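Local coordinates for UDP-L-Rhamnose Synthase (Acanthamoeba polyphaga mimivirus, PDB 7JID), which probably catalyses the NADP-dependent reductive formation of UDP-L-rhamnose, binding the dinucleotide and the UDP-sugar next to each other, at residues K5-G10 against R45-I50; Y67-Y72 against A255-N260; F216-L221 against P272-I277. All blocks are in the same frame, centred on the assembly; numbering follows the deposited sequence.

Contact 1. Residues K5-G10 against R45-I50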
# COMPACT_ATOMS: atom_id res chain seq x y z
N LYS A 5 -6.49 -27.45 13.38
CA LYS A 5 -7.33 -26.24 13.63
C LYS A 5 -6.95 -25.15 12.62
O LYS A 5 -5.78 -24.76 12.60
CB LYS A 5 -7.12 -25.71 15.05
CG LYS A 5 -8.14 -24.66 15.46
CD LYS A 5 -7.87 -24.04 16.80
CE LYS A 5 -8.31 -24.92 17.94
NZ LYS A 5 -8.50 -24.11 19.16
N TRP A 6 -7.93 -24.70 11.83
CA TRP A 6 -7.73 -23.75 10.71
C TRP A 6 -8.50 -22.47 11.01
O TRP A 6 -9.77 -22.53 11.12
CB TRP A 6 -8.21 -24.36 9.40
CG TRP A 6 -7.54 -25.63 8.97
CD1 TRP A 6 -7.66 -26.85 9.56
CD2 TRP A 6 -6.73 -25.84 7.80
NE1 TRP A 6 -6.92 -27.79 8.89
CE2 TRP A 6 -6.38 -27.20 7.77
CE3 TRP A 6 -6.28 -25.01 6.75
CZ2 TRP A 6 -5.58 -27.76 6.76
CZ3 TRP A 6 -5.45 -25.55 5.79
CH2 TRP A 6 -5.15 -26.91 5.76
N LEU A 7 -7.78 -21.37 11.19
CA LEU A 7 -8.41 -20.05 11.40
C LEU A 7 -8.57 -19.38 10.02
O LEU A 7 -7.54 -19.17 9.39
CB LEU A 7 -7.54 -19.21 12.32
CG LEU A 7 -8.04 -17.79 12.57
CD1 LEU A 7 -9.41 -17.81 13.21
CD2 LEU A 7 -7.06 -17.02 13.40
N ILE A 8 -9.80 -19.07 9.66
CA ILE A 8 -10.13 -18.56 8.29
C ILE A 8 -10.61 -17.12 8.40
O ILE A 8 -11.70 -16.88 8.94
CB ILE A 8 -11.16 -19.46 7.59
CG1 ILE A 8 -10.79 -20.96 7.62
CG2 ILE A 8 -11.40 -18.96 6.16
CD1 ILE A 8 -9.41 -21.27 7.08
N PHE A 9 -9.87 -16.23 7.76
CA PHE A 9 -10.27 -14.83 7.52
C PHE A 9 -10.99 -14.77 6.17
O PHE A 9 -10.49 -15.39 5.22
CB PHE A 9 -9.04 -13.93 7.50
CG PHE A 9 -8.48 -13.67 8.87
CD1 PHE A 9 -8.83 -12.55 9.60
CD2 PHE A 9 -7.59 -14.58 9.43
CE1 PHE A 9 -8.33 -12.36 10.88
CE2 PHE A 9 -7.08 -14.38 10.71
CZ PHE A 9 -7.45 -13.26 11.42
N GLY A 10 -12.15 -14.13 6.11
CA GLY A 10 -12.99 -14.13 4.90
C GLY A 10 -13.85 -15.39 4.82
O GLY A 10 -14.30 -15.77 3.71
N ARG A 45 -4.38 -10.87 19.20
CA ARG A 45 -5.13 -11.44 20.35
C ARG A 45 -5.83 -12.72 19.89
O ARG A 45 -5.77 -13.73 20.64
CB ARG A 45 -6.10 -10.43 20.95
CG ARG A 45 -5.45 -9.33 21.78
CD ARG A 45 -6.52 -8.52 22.53
NE ARG A 45 -7.47 -7.78 21.68
CZ ARG A 45 -7.23 -6.59 21.13
NH1 ARG A 45 -6.07 -5.97 21.31
NH2 ARG A 45 -8.15 -6.01 20.38
N GLU A 46 -6.48 -12.71 18.72
CA GLU A 46 -7.27 -13.87 18.24
C GLU A 46 -6.32 -15.04 17.98
O GLU A 46 -6.65 -16.18 18.39
CB GLU A 46 -8.10 -13.55 17.00
CG GLU A 46 -8.99 -14.69 16.59
CD GLU A 46 -10.12 -14.28 15.66
OE1 GLU A 46 -9.87 -13.42 14.80
OE2 GLU A 46 -11.24 -14.79 15.79
N ILE A 47 -5.21 -14.80 17.31
CA ILE A 47 -4.23 -15.85 16.96
C ILE A 47 -3.59 -16.41 18.23
O ILE A 47 -3.45 -17.63 18.32
CB ILE A 47 -3.21 -15.31 15.95
CG1 ILE A 47 -3.90 -15.25 14.59
CG2 ILE A 47 -1.96 -16.15 15.91
CD1 ILE A 47 -3.08 -14.67 13.47
N SER A 48 -3.26 -15.54 19.17
CA SER A 48 -2.60 -15.93 20.43
C SER A 48 -3.54 -16.82 21.24
O SER A 48 -3.02 -17.75 21.90
CB SER A 48 -2.15 -14.71 21.19
OG SER A 48 -1.47 -15.12 22.37
N GLU A 49 -4.85 -16.55 21.20
CA GLU A 49 -5.90 -17.27 21.98
C GLU A 49 -6.33 -18.56 21.27
O GLU A 49 -6.40 -19.63 21.92
CB GLU A 49 -7.13 -16.39 22.23
CG GLU A 49 -8.41 -17.20 22.37
CD GLU A 49 -9.60 -16.59 23.11
OE1 GLU A 49 -9.57 -16.57 24.36
OE2 GLU A 49 -10.58 -16.20 22.43
N ILE A 50 -6.62 -18.50 19.97
CA ILE A 50 -7.13 -19.68 19.21
C ILE A 50 -6.02 -20.72 19.03
O ILE A 50 -6.37 -21.91 18.99
CB ILE A 50 -7.75 -19.24 17.86
CG1 ILE A 50 -9.01 -18.39 18.05
CG2 ILE A 50 -8.02 -20.46 16.97
CD1 ILE A 50 -10.10 -19.04 18.89

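Contact 2. Residues Y67-Y72 against A255-N260. With AWU ([[(2~{R},3~{S},4~{R},5~{R})-5-[2,4-bis(oxidanylidene)pyrimidin-1-yl]-3,4-bis(oxidanyl)oxolan-2-yl]methoxy-oxidanyl-phosphoryl] [(2~{R},3~{R},4~{R},5~{R},6~{S})-6-methyl-3,4,5-tris(oxidanyl)oxan-2-yl] hydrogen phosphate), chain C.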
# COMPACT_ATOMS: atom_id res chain seq x y z
N TYR A 67 -21.62 -1.36 -7.64
CA TYR A 67 -20.59 -1.91 -8.55
C TYR A 67 -20.26 -3.37 -8.19
O TYR A 67 -19.55 -3.57 -7.18
CB TYR A 67 -19.34 -1.02 -8.49
CG TYR A 67 -19.55 0.41 -8.91
CD1 TYR A 67 -19.33 0.80 -10.22
CD2 TYR A 67 -19.97 1.38 -8.01
CE1 TYR A 67 -19.53 2.11 -10.63
CE2 TYR A 67 -20.18 2.69 -8.40
CZ TYR A 67 -19.95 3.05 -9.72
OH TYR A 67 -20.16 4.33 -10.16
N SER A 68 -20.61 -4.33 -9.05
CA SER A 68 -20.41 -5.79 -8.83
C SER A 68 -18.99 -6.23 -9.21
O SER A 68 -18.77 -7.45 -9.34
CB SER A 68 -21.42 -6.62 -9.58
OG SER A 68 -21.43 -6.26 -10.96
N THR A 69 -18.13 -5.26 -9.48
CA THR A 69 -16.77 -5.50 -10.03
C THR A 69 -15.76 -4.61 -9.31
O THR A 69 -16.14 -3.70 -8.57
CB THR A 69 -16.68 -5.27 -11.54
OG1 THR A 69 -16.63 -3.87 -11.76
CG2 THR A 69 -17.81 -5.94 -12.31
N ILE A 70 -14.48 -4.78 -9.65
CA ILE A 70 -13.39 -3.95 -9.11
C ILE A 70 -13.57 -2.51 -9.54
O ILE A 70 -12.86 -1.65 -8.99
CB ILE A 70 -12.01 -4.49 -9.52
CG1 ILE A 70 -11.84 -4.51 -11.05
CG2 ILE A 70 -11.80 -5.84 -8.86
CD1 ILE A 70 -10.40 -4.56 -11.52
N ASP A 71 -14.53 -2.19 -10.42
CA ASP A 71 -14.79 -0.78 -10.73
C ASP A 71 -15.16 -0.01 -9.45
O ASP A 71 -15.00 1.22 -9.40
CB ASP A 71 -15.91 -0.69 -11.77
CG ASP A 71 -15.40 -0.82 -13.19
OD1 ASP A 71 -14.21 -1.11 -13.33
OD2 ASP A 71 -16.18 -0.47 -14.12
N TYR A 72 -15.66 -0.72 -8.45
CA TYR A 72 -16.13 -0.18 -7.15
C TYR A 72 -14.99 0.67 -6.60
O TYR A 72 -15.23 1.73 -6.00
CB TYR A 72 -16.50 -1.32 -6.21
CG TYR A 72 -16.67 -0.90 -4.78
CD1 TYR A 72 -15.70 -1.15 -3.82
CD2 TYR A 72 -17.82 -0.25 -4.40
CE1 TYR A 72 -15.85 -0.72 -2.51
CE2 TYR A 72 -17.99 0.16 -3.09
CZ TYR A 72 -17.03 -0.09 -2.14
OH TYR A 72 -17.23 0.37 -0.86
N ALA A 255 -12.40 1.20 -15.16
CA ALA A 255 -10.98 0.80 -15.14
C ALA A 255 -10.77 -0.21 -16.26
O ALA A 255 -11.75 -0.86 -16.71
CB ALA A 255 -10.64 0.21 -13.78
N ASP A 256 -9.53 -0.40 -16.66
CA ASP A 256 -9.15 -1.50 -17.58
C ASP A 256 -9.11 -2.84 -16.83
O ASP A 256 -9.49 -2.89 -15.64
CB ASP A 256 -7.77 -1.21 -18.17
CG ASP A 256 -7.46 -1.85 -19.52
OD1 ASP A 256 -8.30 -2.65 -20.03
OD2 ASP A 256 -6.39 -1.53 -20.07
N ARG A 257 -8.83 -3.90 -17.58
CA ARG A 257 -8.81 -5.29 -17.06
C ARG A 257 -7.49 -5.95 -17.49
O ARG A 257 -6.95 -5.71 -18.59
CB ARG A 257 -10.02 -6.12 -17.48
CG ARG A 257 -11.37 -5.64 -16.99
CD ARG A 257 -11.46 -5.63 -15.50
NE ARG A 257 -12.80 -5.36 -15.01
CZ ARG A 257 -13.25 -4.17 -14.63
NH1 ARG A 257 -12.52 -3.08 -14.74
NH2 ARG A 257 -14.47 -4.10 -14.12
N SER A 258 -6.94 -6.74 -16.57
CA SER A 258 -5.70 -7.51 -16.77
C SER A 258 -5.98 -8.68 -17.74
O SER A 258 -7.00 -9.38 -17.57
CB SER A 258 -5.27 -8.07 -15.46
OG SER A 258 -4.18 -8.96 -15.59
N ASN A 259 -5.10 -8.88 -18.70
CA ASN A 259 -5.17 -10.03 -19.63
C ASN A 259 -3.78 -10.64 -19.71
O ASN A 259 -2.87 -9.89 -20.13
CB ASN A 259 -5.66 -9.62 -21.03
CG ASN A 259 -7.09 -9.17 -20.99
OD1 ASN A 259 -8.00 -9.97 -20.97
ND2 ASN A 259 -7.30 -7.86 -20.96
N ASN A 260 -3.61 -11.93 -19.42
CA ASN A 260 -2.24 -12.51 -19.40
C ASN A 260 -2.33 -14.04 -19.49
O ASN A 260 -3.40 -14.61 -19.27
CB ASN A 260 -1.46 -11.98 -18.21
CG ASN A 260 -1.96 -12.53 -16.88
OD1 ASN A 260 -2.06 -13.74 -16.74
ND2 ASN A 260 -2.20 -11.62 -15.95
PA AWU C . -15.37 -8.20 -14.35
O1A AWU C . -15.33 -6.73 -14.45
O2A AWU C . -16.72 -8.87 -14.17
O3A AWU C . -14.59 -8.90 -13.10
PB AWU C . -13.32 -8.27 -12.26
O1B AWU C . -12.14 -7.75 -13.12
O2B AWU C . -13.90 -7.34 -11.16
O3B AWU C . -12.81 -9.64 -11.62
C5' AWU C . -10.60 -10.19 -8.80
O5' AWU C . -11.75 -10.12 -9.62
C4' AWU C . -9.69 -11.30 -9.29
O4' AWU C . -8.42 -11.29 -8.59
C3' AWU C . -9.42 -11.09 -10.74
O3' AWU C . -8.83 -12.27 -11.24
C2' AWU C . -10.70 -10.91 -11.56
C1' AWU C . -11.60 -9.93 -10.96
N1 AWU C . -16.19 -8.19 -19.48
C2 AWU C . -16.83 -8.23 -20.71
O2 AWU C . -16.50 -9.09 -21.55
N3 AWU C . -17.90 -7.40 -20.91
C4 AWU C . -18.25 -6.45 -20.01
O4 AWU C . -19.29 -5.73 -20.27
C5 AWU C . -17.62 -6.42 -18.76
C6 AWU C . -16.51 -7.23 -18.54
C1C AWU C . -15.03 -9.09 -19.20
C2C AWU C . -13.77 -8.43 -18.63
C3C AWU C . -13.14 -9.60 -17.83
C4C AWU C . -14.36 -10.34 -17.39
C5C AWU C . -14.70 -10.21 -15.92
C6' AWU C . -11.15 -10.45 -7.39
O2' AWU C . -11.42 -12.12 -11.51
O2C AWU C . -12.95 -8.03 -19.70
O3C AWU C . -12.44 -10.48 -18.69
O4C AWU C . -15.49 -9.84 -18.09
O5C AWU C . -14.68 -8.79 -15.62

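Contact 3. Residues F216-L221 against P272-I277. With EDO (1,2-ethanediol), chain E.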
# COMPACT_ATOMS: atom_id res chain seq x y z
N PHE A 216 -1.53 -19.79 -9.84
CA PHE A 216 -2.54 -20.73 -9.34
C PHE A 216 -3.75 -20.66 -10.26
O PHE A 216 -4.89 -20.55 -9.81
CB PHE A 216 -2.84 -20.45 -7.87
CG PHE A 216 -3.26 -21.71 -7.19
CD1 PHE A 216 -2.34 -22.69 -6.89
CD2 PHE A 216 -4.56 -21.84 -6.74
CE1 PHE A 216 -2.76 -23.83 -6.20
CE2 PHE A 216 -4.98 -22.99 -6.10
CZ PHE A 216 -4.05 -23.96 -5.80
N THR A 217 -3.46 -20.82 -11.54
CA THR A 217 -4.46 -20.99 -12.61
C THR A 217 -4.31 -22.38 -13.23
O THR A 217 -3.21 -22.97 -13.18
CB THR A 217 -4.30 -19.89 -13.66
OG1 THR A 217 -2.92 -19.89 -14.02
CG2 THR A 217 -4.73 -18.53 -13.16
N ASN A 218 -5.36 -22.90 -13.87
CA ASN A 218 -5.25 -24.15 -14.66
C ASN A 218 -4.27 -23.89 -15.79
O ASN A 218 -4.19 -22.76 -16.30
CB ASN A 218 -6.58 -24.60 -15.25
CG ASN A 218 -7.64 -25.06 -14.26
OD1 ASN A 218 -8.18 -24.26 -13.48
ND2 ASN A 218 -7.91 -26.36 -14.29
N PRO A 219 -3.45 -24.88 -16.14
CA PRO A 219 -2.51 -24.68 -17.24
C PRO A 219 -3.20 -24.19 -18.53
O PRO A 219 -4.30 -24.69 -18.85
CB PRO A 219 -1.85 -26.03 -17.40
CG PRO A 219 -1.85 -26.56 -16.00
CD PRO A 219 -3.22 -26.15 -15.41
N GLY A 220 -2.54 -23.27 -19.23
CA GLY A 220 -2.98 -22.82 -20.55
C GLY A 220 -3.99 -21.68 -20.52
O GLY A 220 -4.23 -21.04 -19.48
N LEU A 221 -4.44 -21.33 -21.71
CA LEU A 221 -5.30 -20.16 -21.99
C LEU A 221 -6.64 -20.57 -22.54
O LEU A 221 -6.72 -21.53 -23.33
CB LEU A 221 -4.57 -19.30 -23.03
CG LEU A 221 -3.29 -18.62 -22.58
CD1 LEU A 221 -2.62 -17.95 -23.79
CD2 LEU A 221 -3.55 -17.64 -21.43
N PRO A 272 0.91 -32.39 -11.09
CA PRO A 272 0.83 -32.61 -12.54
C PRO A 272 -0.56 -32.99 -13.07
O PRO A 272 -0.73 -32.94 -14.26
CB PRO A 272 1.89 -33.70 -12.75
CG PRO A 272 1.85 -34.48 -11.45
CD PRO A 272 1.73 -33.40 -10.39
N ASP A 273 -1.56 -33.30 -12.25
CA ASP A 273 -2.87 -33.79 -12.76
C ASP A 273 -3.87 -32.63 -12.84
O ASP A 273 -5.04 -32.90 -13.14
CB ASP A 273 -3.44 -34.94 -11.92
CG ASP A 273 -2.53 -36.16 -11.86
OD1 ASP A 273 -1.59 -36.26 -12.71
OD2 ASP A 273 -2.73 -36.96 -10.93
N VAL A 274 -3.48 -31.38 -12.50
CA VAL A 274 -4.43 -30.25 -12.66
C VAL A 274 -4.73 -30.17 -14.15
O VAL A 274 -3.80 -29.98 -14.92
CB VAL A 274 -3.87 -28.90 -12.18
CG1 VAL A 274 -4.89 -27.78 -12.40
CG2 VAL A 274 -3.45 -28.97 -10.71
N PRO A 275 -6.00 -30.23 -14.56
CA PRO A 275 -6.38 -30.25 -15.97
C PRO A 275 -6.01 -28.94 -16.68
O PRO A 275 -6.14 -27.87 -16.06
CB PRO A 275 -7.90 -30.40 -15.96
CG PRO A 275 -8.19 -31.07 -14.63
CD PRO A 275 -7.17 -30.47 -13.68
N ASP A 276 -5.59 -29.01 -17.94
CA ASP A 276 -5.50 -27.77 -18.75
C ASP A 276 -6.87 -27.10 -18.71
O ASP A 276 -7.93 -27.75 -18.48
CB ASP A 276 -5.05 -28.05 -20.17
CG ASP A 276 -6.16 -28.68 -20.97
OD1 ASP A 276 -7.01 -27.93 -21.46
OD2 ASP A 276 -6.17 -29.95 -21.12
N ILE A 277 -6.88 -25.78 -18.83
CA ILE A 277 -8.09 -24.95 -18.65
C ILE A 277 -9.22 -25.39 -19.61
O ILE A 277 -10.41 -25.33 -19.23
CB ILE A 277 -7.75 -23.45 -18.78
CG1 ILE A 277 -8.94 -22.56 -18.50
CG2 ILE A 277 -7.15 -23.12 -20.14
CD1 ILE A 277 -9.51 -22.75 -17.11
C1 EDO E . -4.17 -32.24 -8.47
O1 EDO E . -5.22 -32.27 -9.43
C2 EDO E . -3.18 -33.35 -8.56
O2 EDO E . -2.03 -33.14 -9.38

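Contact 1. Residues K5-G10 against R45-I50
K5, L7 and F9 sit on strand 5-9, which runs nearly antiparallel to the helix carrying E46, I47 and I50; the axes of 5-9 and 45-50 lie at 164° and come within 10.5 Å. This is the layering of a Rossmann fold. Strand 5-9 is flanked in the parallel sheet by strands 29-32 and 54-57, and helix 40-50 packs against the sheet as part of the right-handed crossover joining those two neighbours. The nearest backbones are those of L7 and I50, with CA atoms 7.9 Å apart. Just beyond the strand, G10 touches the bound NADP, as the first glycine of the dinucleotide-binding turn does in this fold.

The apolar part of the interface is light. L7 holds CG anti to its backbone N, and its CD2 meets CG1 of I47 at 3.8 Å, the two side chains lying across each other; I47 also leans on helix 79-99. The F9 ring and the E46 chain run past one another head to tail, with CZ of F9 4.2 Å from OE1 of E46 and the ring and carboxylate planes 85° apart. That carboxylate is held from outside the pair: OE1 is hydrogen-bonded to S35 OG and OE2 to Q34 N, in the loop that follows strand 29-32.

K5 works at the far end of the helix. Its chain is extended as far as CD, which lies 3.6 Å from CG2 of I50, and then bends to place CE (chi3 -79°). The ammonium thus reaches the last turn, where its positive charge would suit the negative end of the helix dipole. NZ of K5 gives a hydrogen bond of 3.1 Å to O of I50, arriving in the carbonyl plane.

Contact 2. Residues Y67-Y72 against A255-N260
D71 and R257 make the salt bridge that ties segment 67-72 to 255-260. NH1 of R257 donates to OD1 of D71 at 3.0 Å, on the syn side of the carboxylate though 34° out of its plane; NH2 adds a weak bond to the same OD1. The carboxylate and guanidinium planes stand 89° apart, and OD1 takes both contacts, while OD2 of D71 accepts from the backbone N of K254.

A second set of bonds holds the nucleotide sugar. R257 grips one phosphate oxygen with two donors: NE reaches O1A of AWU at 2.9 Å and NH2 reaches the same O1A at 2.8 Å. The other phosphate is met from segment 67-72, where the backbone N of I70 gives a nearly straight bond of 3.0 Å to O2B of AWU. In the two-lobed reductases of this family the substrate lies between the Rossmann domain and the C-terminal lobe; here I70 and R257 reach the diphosphate from the two segments, while Y182, K178 and others also hold the ligand.

Bonds inside each segment set these groups in place. OG1 of T69 accepts from N of D71 at 3.0 Å, closing an ST turn that ends on D71, and NH1 of R257 also donates to O of D256, whose own carboxylate pairs with R246.

Packing adds a few further approaches. CG1 of I70 lies over the centre of one guanidinium face, 3.9 Å from CZ of R257, with chi1 61° placing CG1 between the backbone N and the carbonyl carbon. CB of A255 rests 3.8 Å from OD1 of D71.

Contact 3. Residues F216-L221 against P272-I277
The start of helix 277-287 is docked here on the loop that leaves strand 212-215, the last strand of the Rossmann sheet. D276 and I277 lie beside P219, the CA atoms of P219 and D276 only 4.6 Å apart, and the touching parts run in similar directions, 27° from one another.

Two hydrogen bonds stitch the loops together. The backbone N of I277, in the first turn of the helix, where amides have no carbonyl of their own helix to donate to, gives a bond of 2.8 Å to O of P219; it arrives nearly along the C=O axis (165°). The CA of D276 adds a C-H...O contact to the same oxygen. N218 supplies the second bond: ND2 donates to O of P275 at 2.9 Å, with the acceptor close to the plane of the amide. The rest of that amide is used as well, OD1 accepting from the backbone N of I194 and ND2 also pairing with OE1 of Q197, so both ends of the group are engaged and its rotation is fixed.

Carbon contacts fill in around these bonds. In V274 a chi1 of 179° sets CG1 anti to the backbone N, on the side of P219, whose CD it touches at 3.8 Å. I277 lays CG2 3.5 Å from C of G220, while its CB meets CB of N218 at 3.9 Å. At the other end of 272-277, the backbone N of D273 binds an ethanediol, probably from the crystallisation liquor.

The carboxylate of D276 serves the helix instead, OD2 bonding to OG1 of T279 and the side chain capping a backbone N of the first turn. This is the arrangement of an aspartate N-cap at a helix start.

From the N terminus, contact 1 comes first: it closes the loop from strand 5-9 through strand 29-32 to helix 40-50, entirely within the Rossmann half, and ends before contact 2 opens. Contacts 2 and 3 cross, since the segments alternate as 67-72, 216-221, 255-260 and 272-277. Contact 2 brings the loop after strand 54-57 to the loop between helices 246-252 and 265-270, beside the UDP-sugar; contact 3 ties the end of the main sheet to the C-terminal helix. These two meet where O of N260 lies 3.7 Å from CD2 of L221. Contact 1 stands apart, its nearest atoms about 16 Å from contact 2 and about 12 Å from contact 3.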